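Local coordinates for protein cellulase (Bacteroides salanitronis, PDB 6WQY) that probably hydrolyses internal beta-1,4-glucan linkages through the family 5 glycoside hydrolase domain of a longer protein, as a broad-specificity endoglucanase, at residues E22-I27 and T297-G302. Numbering follows the deposited sequence.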
# COMPACT_ATOMS: atom_id res chain seq x y z
N GLU A 22 -9.84 -17.22 -5.35
CA GLU A 22 -8.91 -17.55 -6.41
C GLU A 22 -8.95 -16.56 -7.55
O GLU A 22 -7.96 -16.42 -8.27
CB GLU A 22 -9.20 -18.94 -7.00
CG GLU A 22 -9.14 -20.07 -5.99
CD GLU A 22 -7.81 -20.15 -5.29
OE1 GLU A 22 -6.75 -20.30 -5.96
OE2 GLU A 22 -7.82 -20.05 -4.05
N THR A 23 -10.08 -15.85 -7.74
CA THR A 23 -10.24 -14.91 -8.84
C THR A 23 -10.01 -13.49 -8.35
O THR A 23 -10.22 -13.19 -7.17
CB THR A 23 -11.65 -15.00 -9.44
OG1 THR A 23 -12.60 -14.57 -8.46
CG2 THR A 23 -11.97 -16.42 -9.89
N PRO A 24 -9.58 -12.59 -9.24
CA PRO A 24 -9.34 -11.21 -8.81
C PRO A 24 -10.51 -10.56 -8.10
O PRO A 24 -10.31 -9.87 -7.11
CB PRO A 24 -8.98 -10.50 -10.11
CG PRO A 24 -8.32 -11.56 -10.92
CD PRO A 24 -9.10 -12.82 -10.62
N LEU A 25 -11.72 -10.74 -8.60
CA LEU A 25 -12.86 -10.06 -8.00
C LEU A 25 -13.19 -10.63 -6.62
O LEU A 25 -13.56 -9.88 -5.72
CB LEU A 25 -14.07 -10.11 -8.93
CG LEU A 25 -13.88 -9.30 -10.21
CD1 LEU A 25 -15.06 -9.47 -11.16
CD2 LEU A 25 -13.66 -7.82 -9.90
N GLU A 26 -13.02 -11.95 -6.44
CA GLU A 26 -13.27 -12.54 -5.13
C GLU A 26 -12.21 -12.13 -4.11
O GLU A 26 -12.52 -11.89 -2.93
CB GLU A 26 -13.30 -14.06 -5.25
CG GLU A 26 -14.58 -14.61 -5.88
CD GLU A 26 -15.80 -14.31 -5.04
OE1 GLU A 26 -16.38 -13.21 -5.21
OE2 GLU A 26 -16.17 -15.15 -4.20
N ILE A 27 -10.96 -12.07 -4.53
CA ILE A 27 -9.91 -11.59 -3.65
C ILE A 27 -10.19 -10.15 -3.25
O ILE A 27 -10.06 -9.77 -2.08
CB ILE A 27 -8.54 -11.79 -4.32
CG1 ILE A 27 -8.26 -13.29 -4.47
CG2 ILE A 27 -7.44 -11.09 -3.53
CD1 ILE A 27 -7.13 -13.62 -5.40
N THR A 297 -4.90 -5.56 -18.20
CA THR A 297 -3.63 -6.24 -18.12
C THR A 297 -3.61 -7.32 -17.04
O THR A 297 -3.00 -8.37 -17.23
CB THR A 297 -2.51 -5.23 -17.88
OG1 THR A 297 -2.48 -4.29 -18.97
CG2 THR A 297 -1.16 -5.92 -17.76
N PHE A 298 -4.27 -7.06 -15.91
CA PHE A 298 -4.20 -7.96 -14.76
C PHE A 298 -5.54 -8.62 -14.45
O PHE A 298 -5.66 -9.85 -14.58
CB PHE A 298 -3.62 -7.20 -13.55
CG PHE A 298 -2.24 -6.67 -13.80
CD1 PHE A 298 -1.20 -7.55 -14.06
CD2 PHE A 298 -1.99 -5.32 -13.82
CE1 PHE A 298 0.07 -7.07 -14.31
CE2 PHE A 298 -0.71 -4.83 -14.07
CZ PHE A 298 0.32 -5.72 -14.32
N ILE A 299 -6.55 -7.85 -14.07
CA ILE A 299 -7.79 -8.41 -13.55
C ILE A 299 -8.40 -9.40 -14.54
O ILE A 299 -8.75 -10.53 -14.19
CB ILE A 299 -8.78 -7.28 -13.21
CG1 ILE A 299 -8.17 -6.27 -12.23
CG2 ILE A 299 -10.07 -7.85 -12.66
CD1 ILE A 299 -7.71 -6.86 -10.91
N ASP A 300 -8.55 -8.97 -15.80
CA ASP A 300 -9.18 -9.80 -16.82
C ASP A 300 -8.32 -10.98 -17.21
O ASP A 300 -8.82 -11.89 -17.89
CB ASP A 300 -9.47 -8.97 -18.07
CG ASP A 300 -10.63 -8.01 -17.88
OD1 ASP A 300 -11.30 -8.05 -16.84
OD2 ASP A 300 -10.88 -7.20 -18.81
N GLN A 301 -7.04 -10.98 -16.85
CA GLN A 301 -6.15 -12.11 -17.09
C GLN A 301 -6.00 -12.99 -15.86
O GLN A 301 -5.13 -13.86 -15.82
CB GLN A 301 -4.78 -11.61 -17.55
CG GLN A 301 -4.84 -10.83 -18.85
CD GLN A 301 -5.35 -11.69 -19.99
OE1 GLN A 301 -6.33 -11.35 -20.65
NE2 GLN A 301 -4.68 -12.81 -20.23
N GLY A 302 -6.84 -12.79 -14.85
CA GLY A 302 -6.84 -13.63 -13.67
C GLY A 302 -5.84 -13.24 -12.61
O GLY A 302 -5.62 -14.01 -11.67
O HOH W 1 -7.53 -16.02 -11.01
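Ile299 meets Pro24 with both ends of its branched side chain, a worked example of how the first turn of one helix can pack against the C-terminal end of another. With CG1 anti to the carbonyl carbon (chi1 -56°), CG2 falls anti to the backbone N and lies 3.8 Å from Pro24 CB, while CD1 reaches the same carbon at 3.9 Å. The carbonyl joins in as well: Ile299 O sits 3.5 Å from Pro24 CG and already accepts a hydrogen bond from Gly302 N. That bond belongs to a Schellman motif closing helix 284-299 of the TIM barrel, just ahead of strand 305-310; helix 24-31, begun by Thr23 as N-cap, lies before the first barrel strand. At Gly302, whose positive phi (85°) marks the C-prime position, the carbonyl carbon comes within 3.4 Å of Pro24 CG, and the ring's CD faces Gly302 O at 3.8 Å. An alanine in place of Pro24 would lack CG and CD, and the turn's carbonyl groups would probably lose their apolar cover while the Ile299 side chain would keep its contact with CB. Beyond the ring, a water within hydrogen-bonding distance of Gly302 O (2.9 Å) and Glu22 O bridges the two backbones where no direct hydrogen bond spans them.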